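Local coordinates for protein MxaA (PDB 4W4T) that forms the NADPH-binding terminal reductase domain of a hybrid polyketide–nonribosomal peptide synthetase, which probably releases the myxalamid chain by reduction, at residues V334-Y337 with D338-L341; T265-G268 with C269-G273; G169-E172 with I173-A177; Q126-G130 with L131-E135; N102-Y106 with S107-E111. All coordinates share one frame; numbering follows the deposited sequence.

Contact 1 (V334-Y337 with D338-L341); sequences VLPY and DQWL
Tyr337 sets its ring obliquely beside the six-membered ring of Trp340, with the planes 33° apart and the centroids separated by 5.8 Å. The place is a strand-to-helix junction: strand 333-336 runs straight into helix 337-348, with Pro336 as N-cap. Within the aromatic pair the closest carbons are Tyr337 CE1 and Trp340 CE3, at 3.8 Å. Both side chains have CG anti to the backbone N (Tyr337 chi1 -179°), which sends the two rings off the same flank of the first helical turn. Tyr337 CE2, across the ring from CE1, lies 4.1 Å from Leu341 CD2. Leu361 of helix 352-362 and Pro276 of strand 274-277 pack on the aromatic pair, and Trp340 NE1 donates to Val274 O, tying the helix to the two-stranded parallel sheet. On another flank, Gln339 runs its extended chain past the proline ring, with NE2 3.5 Å from Pro336 CG, while its OE1 comes up to Leu335 CD2. The first turn is closed by main-chain bonds, Leu341 N to Tyr337 O at 2.8 Å and a nearly straight one from Trp340 N to Pro336 O at 2.9 Å.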
loop_
_atom_site.group_PDB
_atom_site.type_symbol
_atom_site.label_atom_id
_atom_site.label_comp_id
_atom_site.label_asym_id
_atom_site.label_seq_id
_atom_site.Cartn_x
_atom_site.Cartn_y
_atom_site.Cartn_z
ATOM N N VAL A 334 -17.377 -15.479 -13.693
ATOM C CA VAL A 334 -17.639 -14.046 -13.676
ATOM C C VAL A 334 -18.538 -13.662 -12.508
ATOM O O VAL A 334 -19.542 -14.318 -12.239
ATOM C CB VAL A 334 -18.279 -13.569 -14.984
ATOM C CG1 VAL A 334 -18.513 -12.069 -14.940
ATOM C CG2 VAL A 334 -17.374 -13.900 -16.138
ATOM N N LEU A 335 -18.170 -12.585 -11.833
ATOM C CA LEU A 335 -18.940 -12.037 -10.730
ATOM C C LEU A 335 -19.143 -10.540 -10.884
ATOM O O LEU A 335 -18.273 -9.840 -11.418
ATOM C CB LEU A 335 -18.231 -12.292 -9.403
ATOM C CG LEU A 335 -18.072 -13.692 -8.844
ATOM C CD1 LEU A 335 -17.191 -13.575 -7.611
ATOM C CD2 LEU A 335 -19.434 -14.280 -8.491
ATOM N N PRO A 336 -20.279 -10.033 -10.385
ATOM C CA PRO A 336 -20.460 -8.586 -10.264
ATOM C C PRO A 336 -19.231 -7.958 -9.600
ATOM O O PRO A 336 -18.620 -8.614 -8.746
ATOM C CB PRO A 336 -21.700 -8.462 -9.373
ATOM C CG PRO A 336 -22.464 -9.711 -9.621
ATOM C CD PRO A 336 -21.444 -10.789 -9.885
ATOM N N TYR A 337 -18.871 -6.739 -9.996
ATOM C CA TYR A 337 -17.616 -6.132 -9.542
ATOM C C TYR A 337 -17.490 -6.067 -8.025
ATOM O O TYR A 337 -16.403 -6.282 -7.472
ATOM C CB TYR A 337 -17.446 -4.720 -10.108
ATOM C CG TYR A 337 -16.141 -4.102 -9.666
ATOM C CD1 TYR A 337 -14.947 -4.482 -10.252
ATOM C CD2 TYR A 337 -16.098 -3.173 -8.635
ATOM C CE1 TYR A 337 -13.753 -3.945 -9.840
ATOM C CE2 TYR A 337 -14.899 -2.630 -8.215
ATOM C CZ TYR A 337 -13.733 -3.022 -8.822
ATOM O OH TYR A 337 -12.532 -2.487 -8.415
ATOM N N ASP A 338 -18.585 -5.748 -7.347
ATOM C CA ASP A 338 -18.536 -5.645 -5.891
ATOM C C ASP A 338 -18.250 -6.990 -5.235
ATOM O O ASP A 338 -17.476 -7.073 -4.270
ATOM C CB ASP A 338 -19.830 -5.038 -5.362
ATOM C CG ASP A 338 -20.077 -3.650 -5.926
ATOM O OD1 ASP A 338 -19.190 -2.772 -5.762
ATOM O OD2 ASP A 338 -21.140 -3.438 -6.549
ATOM N N GLN A 339 -18.831 -8.049 -5.785
ATOM C CA GLN A 339 -18.578 -9.386 -5.279
ATOM C C GLN A 339 -17.163 -9.829 -5.608
ATOM O O GLN A 339 -16.512 -10.456 -4.788
ATOM C CB GLN A 339 -19.585 -10.382 -5.846
ATOM C CG GLN A 339 -20.996 -10.185 -5.312
ATOM C CD GLN A 339 -21.999 -11.109 -5.973
ATOM O OE1 GLN A 339 -21.722 -12.293 -6.183
ATOM N NE2 GLN A 339 -23.170 -10.571 -6.313
ATOM N N TRP A 340 -16.695 -9.515 -6.816
ATOM C CA TRP A 340 -15.307 -9.805 -7.177
ATOM C C TRP A 340 -14.320 -9.099 -6.242
ATOM O O TRP A 340 -13.337 -9.693 -5.772
ATOM C CB TRP A 340 -15.039 -9.397 -8.629
ATOM C CG TRP A 340 -13.646 -9.666 -9.057
ATOM C CD1 TRP A 340 -13.139 -10.851 -9.518
ATOM C CD2 TRP A 340 -12.564 -8.728 -9.077
ATOM N NE1 TRP A 340 -11.797 -10.703 -9.814
ATOM C CE2 TRP A 340 -11.425 -9.408 -9.555
ATOM C CE3 TRP A 340 -12.451 -7.380 -8.732
ATOM C CZ2 TRP A 340 -10.193 -8.785 -9.702
ATOM C CZ3 TRP A 340 -11.221 -6.759 -8.880
ATOM C CH2 TRP A 340 -10.107 -7.466 -9.354
ATOM N N LEU A 341 -14.592 -7.836 -5.949
ATOM C CA LEU A 341 -13.705 -7.062 -5.079
ATOM C C LEU A 341 -13.685 -7.663 -3.668
ATOM O O LEU A 341 -12.655 -7.656 -2.981
ATOM C CB LEU A 341 -14.142 -5.598 -5.034
ATOM C CG LEU A 341 -13.208 -4.606 -4.328
ATOM C CD1 LEU A 341 -11.844 -4.553 -5.020
ATOM C CD2 LEU A 341 -13.837 -3.215 -4.302
#

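Contact 2 (T265-G268 with C269-G273); sequences TLKG and CVRMG
The flat guanidinium of Arg271 turns to Asp351, with which NH2 forms a salt bridge, while the aliphatic part of this side chain lies against Lys267. The two residues are four apart on helix 261-272, which ends in a Schellman motif. Lys267 is extended all the way, its CG anti to the backbone N (chi1 176°), and offers its methylenes to the arginine: Arg271 CD lies 3.8 Å from Lys267 CE. Their charged ends part: Lys267 NZ donates to Phe415 O and makes a cation-pi contact with the Phe415 ring. On a different side of the helix, Met272, a selenomethionine, bends at chi3 (-79°), which folds its tip back onto the preceding turn and puts CE 3.5 Å from Gly268 O. Cys269 and Met272 both face Trp340 of helix 337-348. Main-chain bonds continue to the end of the helix, among them Arg271 N to Lys267 O at 2.8 Å and Met272 N to Gly268 O at 3.0 Å. Gly273, with positive phi (79°), is the C-prime residue of the Schellman motif: Val274 N turns back to Cys269 O, and Gly273 N, besides its stronger bond of 2.8 Å to Cys269 O, makes a weak bond of 3.2 Å to Val270 O.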
loop_
_atom_site.group_PDB
_atom_site.type_symbol
_atom_site.label_atom_id
_atom_site.label_comp_id
_atom_site.label_asym_id
_atom_site.label_seq_id
_atom_site.Cartn_x
_atom_site.Cartn_y
_atom_site.Cartn_z
ATOM N N THR A 265 -3.638 -7.118 -12.311
ATOM C CA THR A 265 -5.051 -7.426 -12.269
ATOM C C THR A 265 -5.363 -8.730 -12.993
ATOM O O THR A 265 -6.088 -9.578 -12.470
ATOM C CB THR A 265 -5.850 -6.277 -12.877
ATOM O OG1 THR A 265 -5.565 -5.090 -12.129
ATOM C CG2 THR A 265 -7.331 -6.564 -12.838
ATOM N N LEU A 266 -4.821 -8.902 -14.201
ATOM C CA LEU A 266 -5.064 -10.132 -14.945
ATOM C C LEU A 266 -4.539 -11.348 -14.204
ATOM O O LEU A 266 -5.194 -12.385 -14.175
ATOM C CB LEU A 266 -4.427 -10.070 -16.337
ATOM C CG LEU A 266 -5.006 -9.012 -17.267
ATOM C CD1 LEU A 266 -4.430 -9.164 -18.674
ATOM C CD2 LEU A 266 -6.530 -9.077 -17.286
ATOM N N LYS A 267 -3.353 -11.232 -13.608
ATOM C CA LYS A 267 -2.794 -12.371 -12.884
ATOM C C LYS A 267 -3.657 -12.701 -11.675
ATOM O O LYS A 267 -3.878 -13.867 -11.376
ATOM C CB LYS A 267 -1.358 -12.102 -12.445
ATOM C CG LYS A 267 -0.766 -13.228 -11.595
ATOM C CD LYS A 267 0.730 -13.020 -11.359
ATOM C CE LYS A 267 1.355 -14.182 -10.583
ATOM N NZ LYS A 267 2.862 -14.152 -10.693
ATOM N N GLY A 268 -4.152 -11.669 -10.998
ATOM C CA GLY A 268 -5.058 -11.851 -9.875
ATOM C C GLY A 268 -6.312 -12.598 -10.288
ATOM O O GLY A 268 -6.754 -13.503 -9.598
ATOM N N CYS A 269 -6.888 -12.227 -11.426
ATOM C CA CYS A 269 -8.095 -12.908 -11.891
ATOM C C CYS A 269 -7.788 -14.363 -12.187
ATOM O O CYS A 269 -8.571 -15.256 -11.843
ATOM C CB CYS A 269 -8.677 -12.219 -13.125
ATOM S SG CYS A 269 -9.404 -10.614 -12.743
ATOM N N VAL A 270 -6.652 -14.602 -12.830
ATOM C CA VAL A 270 -6.272 -15.969 -13.179
ATOM C C VAL A 270 -6.058 -16.808 -11.924
ATOM O O VAL A 270 -6.572 -17.926 -11.820
ATOM C CB VAL A 270 -5.004 -15.991 -14.067
ATOM C CG1 VAL A 270 -4.411 -17.380 -14.130
ATOM C CG2 VAL A 270 -5.362 -15.533 -15.459
ATOM N N ARG A 271 -5.329 -16.264 -10.957
ATOM C CA ARG A 271 -5.035 -17.025 -9.743
ATOM C C ARG A 271 -6.281 -17.310 -8.905
ATOM O O ARG A 271 -6.408 -18.390 -8.321
ATOM C CB ARG A 271 -3.973 -16.298 -8.924
ATOM C CG ARG A 271 -2.593 -16.353 -9.579
ATOM C CD ARG A 271 -1.522 -15.718 -8.715
ATOM N NE ARG A 271 -1.362 -16.446 -7.463
ATOM C CZ ARG A 271 -1.307 -15.867 -6.268
ATOM N NH1 ARG A 271 -1.389 -14.544 -6.158
ATOM N NH2 ARG A 271 -1.157 -16.615 -5.180
HETATM N N MSE A 272 -7.217 -16.371 -8.859
HETATM C CA MSE A 272 -8.461 -16.597 -8.126
HETATM C C MSE A 272 -9.460 -17.420 -8.914
HETATM O O MSE A 272 -10.351 -18.039 -8.338
HETATM C CB MSE A 272 -9.118 -15.279 -7.745
HETATM C CG MSE A 272 -8.278 -14.462 -6.789
HETATM SE SE MSE A 272 -9.335 -12.968 -6.145
HETATM C CE MSE A 272 -9.149 -11.822 -7.674
ATOM N N GLY A 273 -9.326 -17.402 -10.235
ATOM C CA GLY A 273 -10.249 -18.126 -11.093
ATOM C C GLY A 273 -11.552 -17.373 -11.282
ATOM O O GLY A 273 -12.568 -17.950 -11.657
#

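Contact 3 (G169-E172 with I173-A177); sequences GTRE and ILRLA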
loop_
_atom_site.group_PDB
_atom_site.type_symbol
_atom_site.label_atom_id
_atom_site.label_comp_id
_atom_site.label_asym_id
_atom_site.label_seq_id
_atom_site.Cartn_x
_atom_site.Cartn_y
_atom_site.Cartn_z
ATOM N N GLY A 169 9.272 19.006 -13.008
ATOM C CA GLY A 169 10.060 18.426 -14.081
ATOM C C GLY A 169 9.627 18.953 -15.445
ATOM O O GLY A 169 10.461 19.284 -16.284
ATOM N N THR A 170 8.319 19.048 -15.649
ATOM C CA THR A 170 7.788 19.578 -16.896
ATOM C C THR A 170 8.127 21.068 -16.997
ATOM O O THR A 170 8.511 21.562 -18.064
ATOM C CB THR A 170 6.272 19.349 -16.987
ATOM O OG1 THR A 170 6.023 17.935 -17.029
ATOM C CG2 THR A 170 5.707 19.994 -18.256
ATOM N N ARG A 171 8.018 21.781 -15.878
ATOM C CA ARG A 171 8.447 23.187 -15.849
ATOM C C ARG A 171 9.902 23.341 -16.301
ATOM O O ARG A 171 10.225 24.217 -17.104
ATOM C CB ARG A 171 8.270 23.774 -14.441
ATOM C CG ARG A 171 8.613 25.257 -14.365
ATOM C CD ARG A 171 8.706 25.768 -12.920
ATOM N NE ARG A 171 9.802 25.153 -12.169
ATOM C CZ ARG A 171 9.977 25.297 -10.857
ATOM N NH1 ARG A 171 9.130 26.038 -10.153
ATOM N NH2 ARG A 171 10.997 24.702 -10.245
ATOM N N GLU A 172 10.780 22.478 -15.807
ATOM C CA GLU A 172 12.203 22.602 -16.131
ATOM C C GLU A 172 12.470 22.250 -17.596
ATOM O O GLU A 172 13.367 22.806 -18.231
ATOM C CB GLU A 172 13.043 21.724 -15.196
ATOM C CG GLU A 172 12.950 22.164 -13.727
ATOM C CD GLU A 172 13.342 23.634 -13.533
ATOM O OE1 GLU A 172 14.560 23.935 -13.506
ATOM O OE2 GLU A 172 12.430 24.483 -13.405
ATOM N N ILE A 173 11.689 21.314 -18.129
ATOM C CA ILE A 173 11.760 20.968 -19.550
ATOM C C ILE A 173 11.347 22.165 -20.380
ATOM O O ILE A 173 11.973 22.476 -21.402
ATOM C CB ILE A 173 10.847 19.740 -19.876
ATOM C CG1 ILE A 173 11.514 18.445 -19.398
ATOM C CG2 ILE A 173 10.480 19.675 -21.380
ATOM C CD1 ILE A 173 12.820 18.102 -20.148
ATOM N N LEU A 174 10.296 22.857 -19.946
ATOM C CA LEU A 174 9.868 24.065 -20.654
ATOM C C LEU A 174 10.937 25.148 -20.570
ATOM O O LEU A 174 11.146 25.897 -21.514
ATOM C CB LEU A 174 8.548 24.596 -20.102
ATOM C CG LEU A 174 7.359 23.664 -20.366
ATOM C CD1 LEU A 174 6.107 24.140 -19.616
ATOM C CD2 LEU A 174 7.086 23.565 -21.876
ATOM N N ARG A 175 11.607 25.215 -19.430
ATOM C CA ARG A 175 12.734 26.131 -19.258
ATOM C C ARG A 175 13.842 25.860 -20.282
ATOM O O ARG A 175 14.367 26.773 -20.910
ATOM C CB ARG A 175 13.284 26.003 -17.838
ATOM C CG ARG A 175 14.134 27.157 -17.410
ATOM C CD ARG A 175 14.678 26.970 -15.985
ATOM N NE ARG A 175 13.629 26.756 -14.976
ATOM C CZ ARG A 175 12.821 27.711 -14.515
ATOM N NH1 ARG A 175 12.897 28.952 -14.988
ATOM N NH2 ARG A 175 11.922 27.424 -13.592
ATOM N N LEU A 176 14.204 24.597 -20.429
ATOM C CA LEU A 176 15.230 24.201 -21.388
ATOM C C LEU A 176 14.784 24.501 -22.818
ATOM O O LEU A 176 15.572 24.955 -23.657
ATOM C CB LEU A 176 15.557 22.715 -21.220
ATOM C CG LEU A 176 16.579 22.121 -22.188
ATOM C CD1 LEU A 176 17.973 22.682 -21.910
ATOM C CD2 LEU A 176 16.580 20.604 -22.127
ATOM N N ALA A 177 13.506 24.262 -23.094
ATOM C CA ALA A 177 12.956 24.464 -24.431
ATOM C C ALA A 177 12.936 25.943 -24.821
ATOM O O ALA A 177 12.814 26.276 -25.997
ATOM C CB ALA A 177 11.547 23.879 -24.515
#
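A salt-bridge network on helix 159-177 joins Arg171, Glu172 and Arg175, with Glu172 OE2 at its centre. Arg175 grips this one oxygen side-on with two nitrogens: NH2, 3.0 Å from Glu172 OE2, uses the syn lone pair, while NE, also 3.0 Å from Glu172 OE2, comes from above the carboxylate plane. The oxygen lies in the plane of the Arg175 guanidinium. Arg171 NE adds a third bond to Glu172 OE2, 3.0 Å long and on the anti side, somewhat out of the carboxylate plane. Glu172 is placed for this by the fold in its chain at chi2 (-56°), which curls the carboxylate back beside the helix. The helix is the crossover of the beta-alpha-beta unit formed with strands 145-148 and 185-188 in the Rossmann core, and Gly169, a turn before Ile173, lies near Ile124 of the NADPH site. Arg171 and Arg175 run side by side, with Arg175 NH2 over one face of the Arg171 guanidinium, 3.4 Å from Arg171 NE; the shared carboxylate probably offsets their like charges. The second carboxylate oxygen, Glu172 OE1, accepts from Leu128 N and more weakly from Arg175 NE at 3.3 Å. Thr170 and Leu174 pack toward helix 217-234.

Contact 4 (Q126-G130 with L131-E135); sequences QPLLG and LSEKE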
loop_
_atom_site.group_PDB
_atom_site.type_symbol
_atom_site.label_atom_id
_atom_site.label_comp_id
_atom_site.label_asym_id
_atom_site.label_seq_id
_atom_site.Cartn_x
_atom_site.Cartn_y
_atom_site.Cartn_z
ATOM N N GLN A 126 14.464 17.272 -10.179
ATOM C CA GLN A 126 15.399 18.262 -9.620
ATOM C C GLN A 126 15.445 19.509 -10.502
ATOM O O GLN A 126 15.209 19.409 -11.709
ATOM C CB GLN A 126 16.805 17.663 -9.498
ATOM C CG GLN A 126 16.911 16.499 -8.522
ATOM C CD GLN A 126 16.748 16.948 -7.086
ATOM O OE1 GLN A 126 17.023 18.099 -6.753
ATOM N NE2 GLN A 126 16.301 16.047 -6.226
ATOM N N PRO A 127 15.760 20.680 -9.913
ATOM C CA PRO A 127 15.943 21.911 -10.693
ATOM C C PRO A 127 16.910 21.697 -11.843
ATOM O O PRO A 127 17.910 20.992 -11.663
ATOM C CB PRO A 127 16.536 22.907 -9.672
ATOM C CG PRO A 127 16.065 22.409 -8.351
ATOM C CD PRO A 127 15.933 20.909 -8.459
ATOM N N LEU A 128 16.607 22.284 -13.002
ATOM C CA LEU A 128 17.471 22.154 -14.172
ATOM C C LEU A 128 17.710 20.688 -14.545
ATOM O O LEU A 128 18.734 20.356 -15.137
ATOM C CB LEU A 128 18.810 22.858 -13.926
ATOM C CG LEU A 128 18.773 24.327 -13.485
ATOM C CD1 LEU A 128 20.203 24.893 -13.440
ATOM C CD2 LEU A 128 17.899 25.179 -14.390
ATOM N N LEU A 129 16.753 19.820 -14.207
ATOM C CA LEU A 129 16.858 18.395 -14.505
ATOM C C LEU A 129 18.064 17.763 -13.819
ATOM O O LEU A 129 18.592 16.757 -14.287
ATOM C CB LEU A 129 16.949 18.166 -16.019
ATOM C CG LEU A 129 15.941 18.921 -16.870
ATOM C CD1 LEU A 129 16.250 18.769 -18.361
ATOM C CD2 LEU A 129 14.519 18.434 -16.540
ATOM N N GLY A 130 18.505 18.358 -12.713
ATOM C CA GLY A 130 19.622 17.814 -11.967
ATOM C C GLY A 130 20.982 18.267 -12.474
ATOM O O GLY A 130 22.015 17.841 -11.956
ATOM N N LEU A 131 20.982 19.148 -13.466
ATOM C CA LEU A 131 22.220 19.622 -14.071
ATOM C C LEU A 131 22.743 20.864 -13.347
ATOM O O LEU A 131 21.970 21.601 -12.742
ATOM C CB LEU A 131 22.020 19.957 -15.552
ATOM C CG LEU A 131 21.400 18.903 -16.466
ATOM C CD1 LEU A 131 21.281 19.452 -17.898
ATOM C CD2 LEU A 131 22.223 17.648 -16.429
ATOM N N SER A 132 24.049 21.089 -13.421
ATOM C CA SER A 132 24.636 22.349 -12.967
ATOM C C SER A 132 24.239 23.460 -13.923
ATOM O O SER A 132 23.804 23.183 -15.042
ATOM C CB SER A 132 26.157 22.241 -12.900
ATOM O OG SER A 132 26.699 22.163 -14.205
ATOM N N GLU A 133 24.394 24.718 -13.512
ATOM C CA GLU A 133 24.101 25.830 -14.427
ATOM C C GLU A 133 24.896 25.715 -15.729
ATOM O O GLU A 133 24.367 25.971 -16.823
ATOM C CB GLU A 133 24.407 27.178 -13.764
ATOM C CG GLU A 133 23.547 27.465 -12.558
ATOM C CD GLU A 133 22.146 27.901 -12.931
ATOM O OE1 GLU A 133 21.885 28.117 -14.139
ATOM O OE2 GLU A 133 21.303 28.033 -12.012
ATOM N N LYS A 134 26.159 25.322 -15.612
ATOM C CA LYS A 134 27.013 25.225 -16.786
ATOM C C LYS A 134 26.521 24.104 -17.707
ATOM O O LYS A 134 26.451 24.267 -18.919
ATOM C CB LYS A 134 28.467 24.984 -16.388
ATOM C CG LYS A 134 29.436 25.282 -17.516
ATOM C CD LYS A 134 30.891 25.154 -17.084
ATOM C CE LYS A 134 31.807 25.262 -18.296
ATOM N NZ LYS A 134 33.152 24.683 -18.014
ATOM N N GLU A 135 26.182 22.971 -17.114
ATOM C CA GLU A 135 25.684 21.833 -17.884
ATOM C C GLU A 135 24.345 22.138 -18.535
ATOM O O GLU A 135 24.095 21.749 -19.683
ATOM C CB GLU A 135 25.547 20.602 -16.993
ATOM C CG GLU A 135 26.878 19.995 -16.577
ATOM C CD GLU A 135 26.756 19.031 -15.394
ATOM O OE1 GLU A 135 25.670 18.943 -14.763
ATOM O OE2 GLU A 135 27.764 18.355 -15.093
HETATM O O HOH W 1 24.969 17.810 -11.857
#
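Glu135 OE1 is gripped from two directions: Ser132 N donates to it across 3.0 Å in an almost straight bond, and a water gives it a second hydrogen. That water also donates to Gly130 O, 3.0 Å from the water oxygen, and so bridges the turn to the helix. Ser132 OG in turn accepts from Glu135 N at 3.1 Å, which completes a capping box at the start of helix 133-142. Before it, Leu128, Leu129 and Gly130 all have positive phi and form a left-handed turn. Leu131 N closes this turn onto Leu128 O at 3.1 Å, coming from well above the carbonyl plane. Leu131 CG packs on the same oxygen, 3.3 Å from Leu128 O. Leu128 CD1 touches the carboxylate of Glu133, 3.6 Å from Glu133 CD, a van der Waals contact of a methyl with a polar group; the two side chains cross at about a right angle, and the bend of Glu133 at chi2 (-77°) brings its carboxylate to the leucine methyl. The Leu129 side chain packs on Glu172 and Ile173 of helix 159-177, near Ile124 of the NADPH site. With an N-H, a water and the helix start beside it, the Glu135 carboxylate would probably be favoured in its charged form.

Contact 5 (N102-Y106 with S107-E111); sequences NLESY and SLWNE
Main-chain bonds wrap the chain from Leu103 to Leu108. Leu103 O takes two N-H groups from opposite faces of its plane, Tyr106 N at 3.1 Å and Leu108 N at 2.9 Å. Glu104 O accepts from Ser107 N at 3.1 Å, with the donor standing above the carbonyl plane (69° out of it). Apolar contacts follow the same path. Leu108 crosses Leu103 at about a right angle, its CB 4.1 Å from Leu103 CG, and sends CD1 to Tyr106 CB at 3.9 Å. Trp109 presents a ring edge to Leu103, CE3 lying 4.2 Å from Leu103 CB, while its own CB meets Glu104 CG at 3.5 Å. With its CG anti to the backbone N (chi1 -177°), Trp109 sets the indole alongside the last turn of the helix. Among the polar groups, the Glu104 carboxylate stands almost perpendicular to the indole plane (87°), with OE2 near CD1, and Trp109 NE1 makes a weak bond of 3.4 Å to Glu111 OE2. The Tyr106 ring meets Phe66, an NADPH-binding residue, edge-to-face, and Asn102 ND2 donates to the carbonyls of Ala63 and Gly65. The arrangement is a Schellman motif with Ser107, of positive phi, as C-prime residue; it ends helix 92-105 and turns the chain toward strand 117-121 of the Rossmann sheet.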
loop_
_atom_site.group_PDB
_atom_site.type_symbol
_atom_site.label_atom_id
_atom_site.label_comp_id
_atom_site.label_asym_id
_atom_site.label_seq_id
_atom_site.Cartn_x
_atom_site.Cartn_y
_atom_site.Cartn_z
ATOM N N ASN A 102 17.379 -1.695 -20.112
ATOM C CA ASN A 102 15.942 -1.480 -20.261
ATOM C C ASN A 102 15.482 -1.954 -21.630
ATOM O O ASN A 102 14.499 -2.685 -21.738
ATOM C CB ASN A 102 15.575 -0.005 -20.066
ATOM C CG ASN A 102 14.065 0.222 -20.013
ATOM O OD1 ASN A 102 13.357 -0.482 -19.311
ATOM N ND2 ASN A 102 13.579 1.215 -20.754
ATOM N N LEU A 103 16.201 -1.558 -22.675
ATOM C CA LEU A 103 15.802 -1.945 -24.020
ATOM C C LEU A 103 15.956 -3.453 -24.218
ATOM O O LEU A 103 15.133 -4.078 -24.893
ATOM C CB LEU A 103 16.588 -1.167 -25.076
ATOM C CG LEU A 103 15.884 0.123 -25.535
ATOM C CD1 LEU A 103 15.839 1.162 -24.419
ATOM C CD2 LEU A 103 16.504 0.712 -26.798
ATOM N N GLU A 104 16.984 -4.037 -23.603
ATOM C CA GLU A 104 17.211 -5.479 -23.695
ATOM C C GLU A 104 16.034 -6.259 -23.106
ATOM O O GLU A 104 15.658 -7.311 -23.617
ATOM C CB GLU A 104 18.523 -5.867 -22.989
ATOM C CG GLU A 104 19.773 -5.651 -23.836
ATOM C CD GLU A 104 21.085 -5.891 -23.081
ATOM O OE1 GLU A 104 21.080 -6.022 -21.837
ATOM O OE2 GLU A 104 22.128 -5.965 -23.753
ATOM N N SER A 105 15.432 -5.724 -22.047
ATOM C CA SER A 105 14.339 -6.408 -21.376
ATOM C C SER A 105 13.089 -6.512 -22.253
ATOM O O SER A 105 12.236 -7.365 -22.012
ATOM C CB SER A 105 14.000 -5.707 -20.061
ATOM O OG SER A 105 13.428 -4.435 -20.297
ATOM N N TYR A 106 12.992 -5.663 -23.274
ATOM C CA TYR A 106 11.849 -5.685 -24.188
ATOM C C TYR A 106 12.253 -6.147 -25.578
ATOM O O TYR A 106 11.530 -5.927 -26.547
ATOM C CB TYR A 106 11.189 -4.305 -24.257
ATOM C CG TYR A 106 10.764 -3.821 -22.896
ATOM C CD1 TYR A 106 9.842 -4.543 -22.141
ATOM C CD2 TYR A 106 11.294 -2.662 -22.349
ATOM C CE1 TYR A 106 9.458 -4.119 -20.882
ATOM C CE2 TYR A 106 10.914 -2.228 -21.096
ATOM C CZ TYR A 106 9.997 -2.957 -20.363
ATOM O OH TYR A 106 9.618 -2.526 -19.110
ATOM N N SER A 107 13.418 -6.785 -25.662
ATOM C CA SER A 107 13.961 -7.275 -26.926
ATOM C C SER A 107 14.079 -6.190 -27.983
ATOM O O SER A 107 13.861 -6.447 -29.164
ATOM C CB SER A 107 13.100 -8.427 -27.459
ATOM O OG SER A 107 13.077 -9.479 -26.519
ATOM N N LEU A 108 14.441 -4.981 -27.552
ATOM C CA LEU A 108 14.602 -3.858 -28.463
ATOM C C LEU A 108 16.061 -3.521 -28.743
ATOM O O LEU A 108 16.348 -2.727 -29.639
ATOM C CB LEU A 108 13.916 -2.614 -27.904
ATOM C CG LEU A 108 12.393 -2.652 -27.790
ATOM C CD1 LEU A 108 11.924 -1.529 -26.877
ATOM C CD2 LEU A 108 11.761 -2.526 -29.171
ATOM N N TRP A 109 16.978 -4.113 -27.986
ATOM C CA TRP A 109 18.380 -3.748 -28.133
ATOM C C TRP A 109 19.077 -4.394 -29.325
ATOM O O TRP A 109 18.933 -5.593 -29.582
ATOM C CB TRP A 109 19.173 -4.080 -26.875
ATOM C CG TRP A 109 20.586 -3.625 -27.016
ATOM C CD1 TRP A 109 21.684 -4.403 -27.237
ATOM C CD2 TRP A 109 21.048 -2.269 -27.009
ATOM N NE1 TRP A 109 22.807 -3.616 -27.347
ATOM C CE2 TRP A 109 22.442 -2.302 -27.208
ATOM C CE3 TRP A 109 20.419 -1.032 -26.839
ATOM C CZ2 TRP A 109 23.215 -1.146 -27.241
ATOM C CZ3 TRP A 109 21.187 0.114 -26.877
ATOM C CH2 TRP A 109 22.571 0.050 -27.074
ATOM N N ASN A 110 19.816 -3.562 -30.060
ATOM C CA ASN A 110 20.849 -4.017 -30.993
ATOM C C ASN A 110 22.021 -3.044 -30.924
ATOM O O ASN A 110 21.825 -1.840 -30.795
ATOM C CB ASN A 110 20.323 -4.131 -32.418
ATOM C CG ASN A 110 19.871 -2.804 -32.981
ATOM O OD1 ASN A 110 20.686 -2.040 -33.501
ATOM N ND2 ASN A 110 18.572 -2.516 -32.884
ATOM N N GLU A 111 23.239 -3.554 -31.050
ATOM C CA GLU A 111 24.413 -2.735 -30.743
ATOM C C GLU A 111 24.616 -1.563 -31.706
ATOM O O GLU A 111 25.362 -0.633 -31.396
ATOM C CB GLU A 111 25.666 -3.607 -30.690
ATOM C CG GLU A 111 25.961 -4.120 -29.290
ATOM C CD GLU A 111 26.392 -3.011 -28.334
ATOM O OE1 GLU A 111 26.980 -2.010 -28.800
ATOM O OE2 GLU A 111 26.127 -3.130 -27.114
#

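All five contacts are local and in series along the chain; none nests or crosses another. From the N terminus, contact 5 ends helix 92-105, contact 4 turns the chain into helix 133-142, and contact 3 lies along helix 159-177, all in the Rossmann part. Contacts 4 and 3 touch, Leu129 packing on Glu172 and Ile173, so the loop after strand 117-121 is held to the crossover helix. Contact 2 then ends helix 261-272 just before strand 274-277, and contact 1 opens helix 337-348 after the parallel partner strand 333-336. These two meet at Trp340 in the C-terminal part, their centres about 41 and 44 Å from contact 3.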